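Probable LacI-family transcriptional regulator (Corynebacterium glutamicum ATCC 13032, PDB 3BIL) probably binds cis-regulatory DNA and controls transcription as a LacI-type regulator. Local coordinates at residues Ser272-Asp277 with Glu331-Ser336; Ala174-Leu179 with Thr244-Asp249; Asn183-Gly188 with Gly216-Phe221; Thr290-Asn295 with Ile323-Ile328; Glu232-Leu237 with Ile254-Ala259. All blocks are in the same frame, centred on the assembly; numbering follows the deposited sequence.

Contact 1 (Ser272-Asp277 with Glu331-Ser336); sequences SVIGFD and ESIINS
Ser-272 and Val-273 of strand 272-276 are held to Ser-332 and Ile-334 by three hydrogen bonds. One is purely backbone: Val-273 N donates to Ser-332 O over 2.8 Å. Its donor is tilted 21° from the carbonyl plane. Ser-332 O also lies 3.1 Å from Ser-272 CA, a CA-H...O contact. The other two bonds use serine hydroxyls, one from each segment. Ser-332 OG donates to Val-273 O at 2.8 Å. This OG stands between its own backbone N and carbonyl carbon (chi1 51°). It is also hydrogen-bonded to Thr-290 N, so it ties 331-336 to strand 272-276 and to Thr-290. Ser-272 OG acts instead as acceptor, from Ile-334 N at 3.1 Å.

The apolar part is small. The CD1 methyls of Ile-274 and Ile-333 meet where the two side chains cross obliquely. Leu-179 of helix 169-181 touches both isoleucines and extends this patch.

The 331-336 segment has no regular structure, yet it takes up backbone groups of strand 272-276. Further along, Gly-275 pairs with Thr-290 instead. The tail therefore follows on where strand 291-293 does not reach. Both backbone polar atoms of Val-273 are satisfied by Ser-332, once through its carbonyl and once through its hydroxyl. The join is thus polar along the backbone, with a greasy flank under the helix.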
# COMPACT_ATOMS: atom_id res chain seq x y z
N SER A 272 22.12 -10.86 -5.79
CA SER A 272 21.93 -9.42 -5.76
C SER A 272 20.52 -9.04 -6.19
O SER A 272 19.99 -9.65 -7.10
CB SER A 272 22.94 -8.70 -6.68
OG SER A 272 24.27 -8.96 -6.26
N VAL A 273 19.93 -7.99 -5.58
CA VAL A 273 18.63 -7.50 -6.02
C VAL A 273 18.69 -6.00 -6.34
O VAL A 273 19.31 -5.24 -5.61
CB VAL A 273 17.50 -7.81 -4.99
CG1 VAL A 273 16.14 -7.25 -5.45
CG2 VAL A 273 17.37 -9.29 -4.83
N ILE A 274 18.04 -5.61 -7.43
CA ILE A 274 17.68 -4.24 -7.66
C ILE A 274 16.16 -4.14 -7.71
O ILE A 274 15.54 -4.83 -8.52
CB ILE A 274 18.22 -3.69 -9.01
CG1 ILE A 274 19.72 -3.95 -9.15
CG2 ILE A 274 17.89 -2.19 -9.12
CD1 ILE A 274 20.63 -3.09 -8.28
N GLY A 275 15.58 -3.28 -6.86
CA GLY A 275 14.13 -3.17 -6.76
C GLY A 275 13.65 -1.95 -7.45
O GLY A 275 14.44 -1.12 -7.83
N PHE A 276 12.35 -1.83 -7.62
CA PHE A 276 11.80 -0.63 -8.23
C PHE A 276 10.78 -0.01 -7.29
O PHE A 276 9.94 -0.73 -6.75
CB PHE A 276 11.18 -0.95 -9.59
CG PHE A 276 11.57 0.04 -10.70
CD1 PHE A 276 12.65 -0.22 -11.54
CD2 PHE A 276 10.85 1.23 -10.89
CE1 PHE A 276 13.02 0.66 -12.57
CE2 PHE A 276 11.22 2.15 -11.90
CZ PHE A 276 12.30 1.86 -12.74
N ASP A 277 10.88 1.32 -7.10
CA ASP A 277 10.08 2.12 -6.14
C ASP A 277 10.41 1.99 -4.64
O ASP A 277 11.12 1.10 -4.20
CB ASP A 277 8.57 2.02 -6.39
CG ASP A 277 8.24 2.21 -7.85
OD1 ASP A 277 8.34 3.36 -8.35
OD2 ASP A 277 7.92 1.19 -8.49
N GLU A 331 22.15 -1.87 0.34
CA GLU A 331 23.09 -2.99 0.51
C GLU A 331 22.77 -4.37 -0.14
O GLU A 331 23.19 -5.40 0.38
CB GLU A 331 23.42 -3.17 1.99
CG GLU A 331 24.67 -2.41 2.44
CD GLU A 331 24.37 -1.11 3.21
OE1 GLU A 331 25.11 -0.11 2.99
OE2 GLU A 331 23.41 -1.11 4.03
N SER A 332 22.06 -4.38 -1.27
CA SER A 332 21.63 -5.65 -1.88
C SER A 332 22.45 -6.13 -3.12
O SER A 332 21.98 -6.97 -3.89
CB SER A 332 20.15 -5.57 -2.20
OG SER A 332 19.80 -4.41 -2.93
N ILE A 333 23.67 -5.60 -3.29
CA ILE A 333 24.58 -5.99 -4.36
C ILE A 333 25.82 -6.61 -3.73
O ILE A 333 26.53 -5.95 -2.98
CB ILE A 333 25.06 -4.77 -5.16
CG1 ILE A 333 23.90 -3.88 -5.65
CG2 ILE A 333 25.99 -5.20 -6.29
CD1 ILE A 333 22.88 -4.57 -6.48
N ILE A 334 26.10 -7.87 -4.05
CA ILE A 334 27.36 -8.54 -3.70
C ILE A 334 28.54 -7.96 -4.48
O ILE A 334 28.40 -7.59 -5.64
CB ILE A 334 27.32 -10.04 -4.05
CG1 ILE A 334 26.19 -10.74 -3.31
CG2 ILE A 334 28.61 -10.73 -3.65
CD1 ILE A 334 24.98 -10.91 -4.13
N ASN A 335 29.70 -7.88 -3.84
CA ASN A 335 30.94 -7.74 -4.59
C ASN A 335 31.67 -9.08 -4.86
O ASN A 335 32.19 -9.71 -3.92
CB ASN A 335 31.88 -6.72 -3.98
CG ASN A 335 32.89 -6.23 -4.99
OD1 ASN A 335 34.06 -6.03 -4.69
ND2 ASN A 335 32.43 -6.07 -6.22
N SER A 336 31.71 -9.48 -6.13
CA SER A 336 32.42 -10.70 -6.59
C SER A 336 33.86 -10.48 -7.08
O SER A 336 34.15 -9.57 -7.87
CB SER A 336 31.60 -11.40 -7.67
OG SER A 336 30.38 -11.84 -7.11

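Contact 2 (Ala174-Leu179 with Thr244-Asp249); sequences AAVELL and TLFAGD
This is apolar helix-on-sheet packing: Ala-175, Val-176 and Leu-179 of helix 169-181 lie against Thr-244 and Phe-246 of strand 244-247. It belongs to the core of one alpha/beta subdomain of the periplasmic-binding-protein fold. The axes of segments 174-179 and 244-247 run antiparallel, at 179°, 11.4 Å apart at their closest. That spacing is filled by side chains from both layers.

Phe-246 carries much of the contact. Its CG is anti to the backbone N (chi1 -178°), and the ring reaches the helix with its CD1-CE1-CZ side. Ala-175 CB sits 3.7 Å from Phe-246 CE1, in an oblique position. Val-176 CG2 is more distant from the same atom, at 4.2 Å. Leu-179 CD1 instead comes to the ring edge, near its plane, 3.7 Å from Phe-246 CD1.

Leu-179 and Thr-244 point at each other tip to tip. Leu-179 CD2 is 3.6 Å from Thr-244 CG2. The threonine thus offers its methyl to the helix, while its OG1 hydrogen-bonds to Ala-184 O. Ile-187 and Ile-274, on the two neighbouring strands, also touch Leu-179 and Phe-246. Tyr-189 meets the Phe-246 ring edge-to-face.

Leu-245, between the two contact residues, points away and packs on helix 250-262. The strand is therefore covered by helices on both faces. No hydrogen bond crosses between helix and strand. Their association rests on close-fitting hydrocarbon surfaces, and the one hydroxyl in the contact is satisfied elsewhere.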
# COMPACT_ATOMS: atom_id res chain seq x y z
N ALA A 174 22.41 3.70 -14.15
CA ALA A 174 23.28 3.59 -12.96
C ALA A 174 23.23 2.26 -12.26
O ALA A 174 24.27 1.74 -11.78
CB ALA A 174 23.04 4.69 -12.00
N ALA A 175 22.03 1.69 -12.18
CA ALA A 175 21.94 0.34 -11.64
C ALA A 175 22.74 -0.64 -12.49
O ALA A 175 23.50 -1.44 -11.94
CB ALA A 175 20.53 -0.11 -11.51
N VAL A 176 22.61 -0.58 -13.83
CA VAL A 176 23.42 -1.51 -14.68
C VAL A 176 24.92 -1.30 -14.50
O VAL A 176 25.65 -2.28 -14.24
CB VAL A 176 23.02 -1.46 -16.18
CG1 VAL A 176 24.03 -2.20 -17.04
CG2 VAL A 176 21.60 -2.05 -16.39
N GLU A 177 25.36 -0.04 -14.56
CA GLU A 177 26.76 0.35 -14.28
C GLU A 177 27.27 -0.28 -13.02
O GLU A 177 28.30 -0.95 -13.03
CB GLU A 177 26.94 1.88 -14.26
CG GLU A 177 27.61 2.47 -15.51
CD GLU A 177 28.97 1.79 -15.84
OE1 GLU A 177 29.92 1.89 -15.01
OE2 GLU A 177 29.09 1.15 -16.93
N LEU A 178 26.52 -0.11 -11.93
CA LEU A 178 26.83 -0.69 -10.64
C LEU A 178 26.89 -2.19 -10.64
O LEU A 178 27.78 -2.77 -9.99
CB LEU A 178 25.81 -0.18 -9.60
CG LEU A 178 26.05 -0.44 -8.11
CD1 LEU A 178 27.36 0.17 -7.65
CD2 LEU A 178 24.92 0.13 -7.29
N LEU A 179 25.95 -2.86 -11.33
CA LEU A 179 26.03 -4.33 -11.44
C LEU A 179 27.31 -4.72 -12.16
O LEU A 179 28.02 -5.66 -11.73
CB LEU A 179 24.77 -4.98 -12.09
CG LEU A 179 23.51 -4.75 -11.23
CD1 LEU A 179 22.18 -4.90 -11.96
CD2 LEU A 179 23.55 -5.49 -9.90
N THR A 244 21.69 -11.86 -10.29
CA THR A 244 21.08 -10.61 -9.91
C THR A 244 19.64 -10.59 -10.41
O THR A 244 19.36 -11.02 -11.54
CB THR A 244 21.87 -9.37 -10.44
OG1 THR A 244 23.07 -9.20 -9.66
CG2 THR A 244 21.06 -8.05 -10.30
N LEU A 245 18.72 -10.12 -9.58
CA LEU A 245 17.36 -10.01 -10.03
C LEU A 245 17.03 -8.53 -10.03
O LEU A 245 17.24 -7.83 -9.05
CB LEU A 245 16.42 -10.87 -9.18
CG LEU A 245 16.74 -12.39 -9.26
CD1 LEU A 245 16.06 -13.25 -8.13
CD2 LEU A 245 16.44 -12.96 -10.66
N PHE A 246 16.52 -8.05 -11.15
CA PHE A 246 16.40 -6.64 -11.36
C PHE A 246 14.95 -6.48 -11.78
O PHE A 246 14.55 -6.74 -12.90
CB PHE A 246 17.47 -6.19 -12.40
CG PHE A 246 17.51 -4.68 -12.70
CD1 PHE A 246 18.72 -4.08 -13.04
CD2 PHE A 246 16.38 -3.90 -12.72
CE1 PHE A 246 18.78 -2.77 -13.36
CE2 PHE A 246 16.43 -2.60 -13.05
CZ PHE A 246 17.63 -2.01 -13.38
N ALA A 247 14.11 -6.11 -10.83
CA ALA A 247 12.69 -6.00 -11.10
C ALA A 247 12.47 -4.69 -11.76
O ALA A 247 13.20 -3.75 -11.50
CB ALA A 247 11.97 -6.00 -9.79
N GLY A 248 11.42 -4.59 -12.54
CA GLY A 248 11.09 -3.33 -13.21
C GLY A 248 9.81 -2.72 -12.70
O GLY A 248 9.34 -1.77 -13.31
N ASP A 249 9.26 -3.27 -11.60
CA ASP A 249 8.02 -2.77 -10.94
C ASP A 249 8.00 -2.94 -9.44
O ASP A 249 8.69 -3.80 -8.91
CB ASP A 249 6.78 -3.51 -11.48
CG ASP A 249 6.18 -2.80 -12.64
OD1 ASP A 249 6.54 -1.61 -12.79
OD2 ASP A 249 5.40 -3.39 -13.42

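Contact 3 (Asn183-Gly188 with Gly216-Phe221); sequences NALPIG and GEQLVF
Ile-187 N donates to Gln-218 OE1 over 2.9 Å, and the bond is nearly straight at 172°. The donor lies 23° out of the carboxamide plane. The glutamine chain is bent at chi2 (-69°), which turns CD back from an extended course. At the other end of the amide, Gln-218 NE2 donates to Gly-216 O, also at 2.9 Å. That donor stands above the carbonyl plane of Gly-216. With both ends bonded, the rotation of the amide is fixed. Pro-186, which follows a cis peptide bond, brings its CB to 3.6 Å from Gln-218 OE1.

The backbones meet further on. Gly-188 and Leu-219 form a parallel bridge, 4.7 Å between CA atoms. Leu-219 N donates to Ile-187 O, but this bond is weak. Leu-219 then continues the pairing with Tyr-189.

The contact joins strands 187-190 and 219-221 of a beta-alpha-beta unit. Helix 197-212 connects them, and its Phe-206 packs on both Ile-187 and Gln-218. Strand 219-221 is outermost in the chain's sheet. Just before that strand begins, a side-chain carbonyl takes the backbone N-H of Ile-187, so Gln-218 extends the pairing beyond the strand itself.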
# COMPACT_ATOMS: atom_id res chain seq x y z
N ASN A 183 30.83 -7.03 -10.89
CA ASN A 183 30.73 -8.35 -11.55
C ASN A 183 29.52 -9.17 -11.05
O ASN A 183 29.63 -10.36 -10.80
CB ASN A 183 32.04 -9.16 -11.41
CG ASN A 183 32.07 -10.39 -12.36
OD1 ASN A 183 31.54 -10.34 -13.48
ND2 ASN A 183 32.66 -11.50 -11.89
N ALA A 184 28.36 -8.54 -10.91
CA ALA A 184 27.26 -9.20 -10.27
C ALA A 184 26.40 -9.73 -11.41
O ALA A 184 25.22 -9.43 -11.51
CB ALA A 184 26.50 -8.22 -9.38
N LEU A 185 27.03 -10.51 -12.28
CA LEU A 185 26.42 -10.92 -13.51
C LEU A 185 26.30 -12.41 -13.50
O LEU A 185 27.12 -13.06 -12.83
CB LEU A 185 27.32 -10.54 -14.69
CG LEU A 185 27.66 -9.10 -15.03
CD1 LEU A 185 28.52 -9.12 -16.34
CD2 LEU A 185 26.40 -8.16 -15.15
N PRO A 186 25.35 -12.97 -14.31
CA PRO A 186 24.38 -12.30 -15.18
C PRO A 186 23.18 -11.72 -14.47
O PRO A 186 22.81 -12.17 -13.37
CB PRO A 186 23.89 -13.42 -16.15
CG PRO A 186 24.33 -14.67 -15.59
CD PRO A 186 25.32 -14.44 -14.47
N ILE A 187 22.53 -10.77 -15.13
CA ILE A 187 21.39 -10.11 -14.59
C ILE A 187 20.12 -10.74 -15.17
O ILE A 187 19.98 -10.89 -16.39
CB ILE A 187 21.44 -8.59 -14.92
CG1 ILE A 187 22.76 -7.98 -14.44
CG2 ILE A 187 20.19 -7.83 -14.32
CD1 ILE A 187 23.08 -6.59 -15.01
N GLY A 188 19.19 -11.11 -14.28
CA GLY A 188 17.86 -11.49 -14.66
C GLY A 188 16.96 -10.28 -14.50
O GLY A 188 16.56 -9.94 -13.40
N GLY A 216 27.12 -7.23 -22.55
CA GLY A 216 26.48 -8.20 -23.41
C GLY A 216 25.06 -8.45 -22.95
O GLY A 216 24.65 -7.97 -21.87
N GLU A 217 24.32 -9.20 -23.77
CA GLU A 217 22.89 -9.44 -23.59
C GLU A 217 22.63 -10.21 -22.30
O GLU A 217 23.37 -11.12 -21.95
CB GLU A 217 22.30 -10.15 -24.80
CG GLU A 217 22.18 -9.23 -26.03
CD GLU A 217 21.94 -9.98 -27.36
OE1 GLU A 217 20.98 -9.61 -28.10
OE2 GLU A 217 22.71 -10.94 -27.65
N GLN A 218 21.60 -9.81 -21.57
CA GLN A 218 21.33 -10.45 -20.26
C GLN A 218 20.04 -11.25 -20.32
O GLN A 218 19.41 -11.28 -21.36
CB GLN A 218 21.31 -9.40 -19.15
CG GLN A 218 22.57 -8.62 -19.09
CD GLN A 218 23.73 -9.44 -18.62
OE1 GLN A 218 23.60 -10.24 -17.72
NE2 GLN A 218 24.91 -9.22 -19.22
N LEU A 219 19.64 -11.89 -19.23
CA LEU A 219 18.36 -12.62 -19.23
C LEU A 219 17.18 -11.70 -18.99
O LEU A 219 17.28 -10.83 -18.18
CB LEU A 219 18.38 -13.67 -18.18
CG LEU A 219 19.71 -14.37 -18.35
CD1 LEU A 219 19.96 -15.30 -17.21
CD2 LEU A 219 19.70 -15.12 -19.68
N VAL A 220 16.08 -11.89 -19.71
CA VAL A 220 14.92 -11.03 -19.60
C VAL A 220 13.68 -11.89 -19.44
O VAL A 220 13.44 -12.77 -20.27
CB VAL A 220 14.68 -10.26 -20.89
CG1 VAL A 220 13.24 -9.73 -20.92
CG2 VAL A 220 15.67 -9.10 -21.05
N PHE A 221 12.89 -11.65 -18.41
CA PHE A 221 11.58 -12.28 -18.31
C PHE A 221 10.50 -11.23 -18.56
O PHE A 221 10.54 -10.14 -17.97
CB PHE A 221 11.39 -12.93 -16.94
CG PHE A 221 10.12 -13.73 -16.83
CD1 PHE A 221 10.14 -15.13 -16.98
CD2 PHE A 221 8.88 -13.07 -16.57
CE1 PHE A 221 8.91 -15.90 -16.87
CE2 PHE A 221 7.69 -13.80 -16.48
CZ PHE A 221 7.70 -15.22 -16.62

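Contact 4 (Thr290-Asn295 with Ile323-Ile328); sequences TVIDQN and IPTALI
Strand 291-293 runs antiparallel to strand 326-328, with axes 4.7 Å apart and at 137°. Val-291 with Ile-328 and Asp-293 with Ala-326 are hydrogen-bonded pairs. Ile-292 with Leu-327, between them, is a non-hydrogen-bonded pair. Asp-293 N donates to Ala-326 O at 2.7 Å. The return bond, from Ala-326 N to Asp-293 O, is 2.9 Å. Ile-328 N donates to Val-291 O at 3.0 Å, while the reverse bond from Val-291 N to Ile-328 O is weak. Asp-293 O has a second donor, Thr-325 OG1, at 3.3 Å. This hydroxyl stands above the carbonyl plane, whereas Ala-326 N lies in it.

Side chains fall on two faces. On one, Ile-292 CG1 approaches Leu-327 CD1, and Ile-292 CG2 lies 3.8 Å from Thr-325 CG2. Leu-327 has CG anti to the backbone N (chi1 -175°), and its CD1 also meets Thr-290 CG2, at 3.6 Å. Helix 169-181 covers this face. On the other face, Ile-328 CG1 packs against Asp-293 CB.

Strand 322-328 also pairs through Ile-323 with Thr-165 and Asn-167. It thus lies between strands 163-167 and 291-293, and it supplies the antiparallel step in an otherwise parallel sheet. The paired strands 291-293 and 322-328 are consistent with the crossover strands that link the two subdomains of the periplasmic-binding-protein fold. Gln-294 is hydrogen-bonded to Ser-166. Backbone bonds carry the join, and Thr-325 OG1 adds a longer second bond to Asp-293 O near the end of the pairing.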
# COMPACT_ATOMS: atom_id res chain seq x y z
N THR A 290 18.91 -1.88 -2.64
CA THR A 290 19.15 -0.91 -3.66
C THR A 290 17.89 -0.84 -4.56
O THR A 290 17.39 -1.83 -5.03
CB THR A 290 20.41 -1.29 -4.41
OG1 THR A 290 21.52 -1.36 -3.48
CG2 THR A 290 20.73 -0.25 -5.49
N VAL A 291 17.37 0.35 -4.80
CA VAL A 291 16.17 0.49 -5.60
C VAL A 291 16.28 1.73 -6.48
O VAL A 291 17.12 2.62 -6.24
CB VAL A 291 14.87 0.68 -4.74
CG1 VAL A 291 14.46 -0.63 -3.96
CG2 VAL A 291 14.97 1.89 -3.79
N ILE A 292 15.42 1.78 -7.48
CA ILE A 292 15.30 2.89 -8.36
C ILE A 292 14.12 3.72 -7.92
O ILE A 292 12.99 3.26 -7.87
CB ILE A 292 15.22 2.43 -9.83
CG1 ILE A 292 16.60 1.87 -10.24
CG2 ILE A 292 14.82 3.59 -10.75
CD1 ILE A 292 16.62 1.24 -11.63
N ASP A 293 14.39 4.95 -7.51
CA ASP A 293 13.34 5.81 -7.04
C ASP A 293 12.84 6.65 -8.21
O ASP A 293 13.61 7.12 -9.03
CB ASP A 293 13.86 6.66 -5.86
CG ASP A 293 12.93 7.84 -5.50
OD1 ASP A 293 11.77 7.88 -5.91
OD2 ASP A 293 13.37 8.75 -4.78
N GLN A 294 11.54 6.83 -8.29
CA GLN A 294 10.94 7.59 -9.34
C GLN A 294 10.44 8.92 -8.90
O GLN A 294 9.88 9.67 -9.72
CB GLN A 294 9.72 6.85 -9.81
CG GLN A 294 9.99 5.97 -10.94
CD GLN A 294 8.74 5.33 -11.31
OE1 GLN A 294 8.02 5.83 -12.18
NE2 GLN A 294 8.38 4.27 -10.58
N ASN A 295 10.59 9.20 -7.62
CA ASN A 295 10.26 10.49 -7.09
C ASN A 295 8.79 10.87 -7.30
O ASN A 295 8.48 11.89 -7.92
CB ASN A 295 11.20 11.55 -7.67
CG ASN A 295 11.57 12.59 -6.65
OD1 ASN A 295 10.77 13.50 -6.35
ND2 ASN A 295 12.75 12.43 -6.05
N ILE A 323 10.37 13.74 -15.20
CA ILE A 323 11.12 13.85 -13.98
C ILE A 323 12.14 12.76 -14.14
O ILE A 323 11.78 11.69 -14.55
CB ILE A 323 10.22 13.46 -12.81
CG1 ILE A 323 8.97 14.35 -12.78
CG2 ILE A 323 10.97 13.46 -11.51
CD1 ILE A 323 9.24 15.80 -12.63
N PRO A 324 13.42 13.02 -13.80
CA PRO A 324 14.34 11.90 -13.94
C PRO A 324 14.17 10.92 -12.78
O PRO A 324 13.43 11.20 -11.80
CB PRO A 324 15.71 12.57 -13.86
CG PRO A 324 15.49 13.62 -12.87
CD PRO A 324 14.11 14.19 -13.22
N THR A 325 14.88 9.81 -12.88
CA THR A 325 14.75 8.70 -11.98
C THR A 325 16.11 8.54 -11.30
O THR A 325 17.12 8.97 -11.87
CB THR A 325 14.39 7.50 -12.82
OG1 THR A 325 13.25 6.85 -12.26
CG2 THR A 325 15.54 6.54 -12.99
N ALA A 326 16.16 8.00 -10.07
CA ALA A 326 17.45 7.96 -9.38
C ALA A 326 17.72 6.63 -8.68
O ALA A 326 16.79 5.96 -8.28
CB ALA A 326 17.56 9.14 -8.40
N LEU A 327 18.99 6.26 -8.58
CA LEU A 327 19.40 5.05 -7.83
C LEU A 327 19.76 5.36 -6.35
O LEU A 327 20.73 6.05 -6.08
CB LEU A 327 20.60 4.41 -8.53
CG LEU A 327 21.08 3.09 -7.95
CD1 LEU A 327 20.11 1.96 -8.32
CD2 LEU A 327 22.44 2.75 -8.53
N ILE A 328 18.98 4.81 -5.41
CA ILE A 328 19.27 4.83 -4.00
C ILE A 328 20.17 3.61 -3.70
O ILE A 328 19.70 2.47 -3.69
CB ILE A 328 17.95 4.76 -3.17
CG1 ILE A 328 16.85 5.67 -3.74
CG2 ILE A 328 18.17 5.08 -1.69
CD1 ILE A 328 17.21 7.13 -3.93

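Contact 5 (Glu232-Leu237 with Ile254-Ala259); sequences EGATKL and IGVIEA
Ala-234 and Ala-259 face each other directly, each CB directed at the opposing helix, with 3.6 Å between the two methyls. They mark the centre of a close crossing. The axes of segments 232-237 and 254-259 come within 8.2 Å, at a signed angle of -54°.

Val-256 is oriented differently. Its CB points away from helix 227-239, and only one branch turns back. Val-256 CG2 lies beside the backbone N and comes to 4.2 Å from Ala-234 CB. The backbone takes part too: Gly-255 O is 4.1 Å from Ala-234 CB. Thr-235 lies to the side of the alanine pair. Its OG1 is beside the backbone N (chi1 -53°) and approaches Ala-259 CB at 3.8 Å. The hydroxyl's hydrogen bond is to Phe-231 O, within its own helix. No hydrogen bond links the two segments. Small residues at the crossing let the backbones approach, and the contact is made by methyl groups.

Both helices lie against the sheet. Val-256 packs on Leu-245 and Ala-247 of strand 244-247. Leu-237 touches Leu-245 as well as Leu-219 and Phe-221 of strand 219-221. On another side of helix 250-262, Ile-254 and Glu-258 pack on Leu-284 of the second subunit, and Ile-257 on Leu-281 of that subunit. The helix thus stands between its neighbour 227-239, the sheet and the dimer partner.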
# COMPACT_ATOMS: atom_id res chain seq x y z
N GLU A 232 7.15 -16.35 -10.28
CA GLU A 232 7.39 -17.45 -11.24
C GLU A 232 8.55 -16.97 -12.13
O GLU A 232 9.59 -17.63 -12.25
CB GLU A 232 6.11 -17.72 -12.06
CG GLU A 232 5.67 -19.19 -12.16
CD GLU A 232 5.53 -19.92 -10.80
OE1 GLU A 232 6.49 -20.61 -10.38
OE2 GLU A 232 4.47 -19.82 -10.16
N GLY A 233 8.40 -15.78 -12.67
CA GLY A 233 9.52 -15.18 -13.40
C GLY A 233 10.87 -15.25 -12.69
O GLY A 233 11.86 -15.73 -13.24
N ALA A 234 10.93 -14.76 -11.46
CA ALA A 234 12.21 -14.66 -10.79
C ALA A 234 12.77 -16.02 -10.50
O ALA A 234 13.97 -16.23 -10.53
CB ALA A 234 12.07 -13.86 -9.54
N THR A 235 11.90 -16.97 -10.18
CA THR A 235 12.36 -18.34 -9.89
C THR A 235 12.94 -18.95 -11.17
O THR A 235 13.90 -19.70 -11.11
CB THR A 235 11.19 -19.19 -9.33
OG1 THR A 235 10.63 -18.50 -8.21
CG2 THR A 235 11.62 -20.64 -8.92
N LYS A 236 12.40 -18.59 -12.32
CA LYS A 236 12.95 -19.12 -13.59
C LYS A 236 14.28 -18.53 -14.00
O LYS A 236 15.16 -19.27 -14.48
CB LYS A 236 11.91 -19.12 -14.70
CG LYS A 236 11.07 -20.34 -14.51
CD LYS A 236 9.61 -20.11 -14.80
CE LYS A 236 8.85 -21.35 -14.29
NZ LYS A 236 7.81 -21.79 -15.24
N LEU A 237 14.45 -17.22 -13.75
CA LEU A 237 15.75 -16.53 -13.93
C LEU A 237 16.91 -17.14 -13.09
O LEU A 237 18.04 -17.34 -13.58
CB LEU A 237 15.59 -15.04 -13.68
CG LEU A 237 14.73 -14.42 -14.78
CD1 LEU A 237 14.07 -13.09 -14.39
CD2 LEU A 237 15.56 -14.36 -16.10
N ILE A 254 8.29 -7.34 -5.27
CA ILE A 254 7.74 -8.34 -4.35
C ILE A 254 8.01 -9.80 -4.77
O ILE A 254 8.55 -10.56 -3.96
CB ILE A 254 6.25 -8.11 -3.95
CG1 ILE A 254 6.12 -6.76 -3.28
CG2 ILE A 254 5.82 -9.13 -2.90
CD1 ILE A 254 4.74 -6.10 -3.48
N GLY A 255 7.68 -10.15 -6.03
CA GLY A 255 7.94 -11.51 -6.62
C GLY A 255 9.41 -11.90 -6.50
O GLY A 255 9.77 -13.06 -6.20
N VAL A 256 10.29 -10.92 -6.69
CA VAL A 256 11.74 -11.17 -6.49
C VAL A 256 12.08 -11.52 -5.04
O VAL A 256 12.89 -12.45 -4.80
CB VAL A 256 12.61 -9.96 -6.96
CG1 VAL A 256 14.01 -10.10 -6.44
CG2 VAL A 256 12.58 -9.86 -8.45
N ILE A 257 11.49 -10.77 -4.07
CA ILE A 257 11.68 -11.07 -2.64
C ILE A 257 11.09 -12.45 -2.31
O ILE A 257 11.77 -13.33 -1.74
CB ILE A 257 11.11 -9.97 -1.70
CG1 ILE A 257 11.90 -8.67 -1.85
CG2 ILE A 257 11.23 -10.40 -0.26
CD1 ILE A 257 11.18 -7.37 -1.38
N GLU A 258 9.85 -12.66 -2.71
CA GLU A 258 9.23 -13.94 -2.46
C GLU A 258 10.09 -15.08 -3.02
O GLU A 258 10.36 -16.08 -2.31
CB GLU A 258 7.82 -13.97 -3.01
CG GLU A 258 7.11 -15.30 -2.78
CD GLU A 258 5.66 -15.28 -3.25
OE1 GLU A 258 4.91 -16.20 -2.80
OE2 GLU A 258 5.25 -14.34 -4.03
N ALA A 259 10.53 -14.92 -4.28
CA ALA A 259 11.47 -15.86 -4.93
C ALA A 259 12.79 -16.14 -4.19
O ALA A 259 13.22 -17.29 -4.14
CB ALA A 259 11.76 -15.43 -6.33

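Overall arrangement
Contacts 1, 2, 3 and 5 lie in one subdomain, and contact 4 runs from it toward the crossover to the other. Contacts 1, 2, 3 and 4 share one sheet. Contact 2 is central: its centre is about 7 Å from that of contact 1, about 9 Å from contact 3 and about 11 Å from contact 4. Leu-245 N meets Ser-272 O at 2.8 Å, which joins contacts 2 and 1. Contacts 3 and 4 do not touch; their centres are about 20 Å apart. Contact 5 covers the other sheet face from helix 169-181, through Leu-237 and Val-256. It also reaches the second subunit. The DNA-binding region is not modelled, and these contacts describe the body of the regulator.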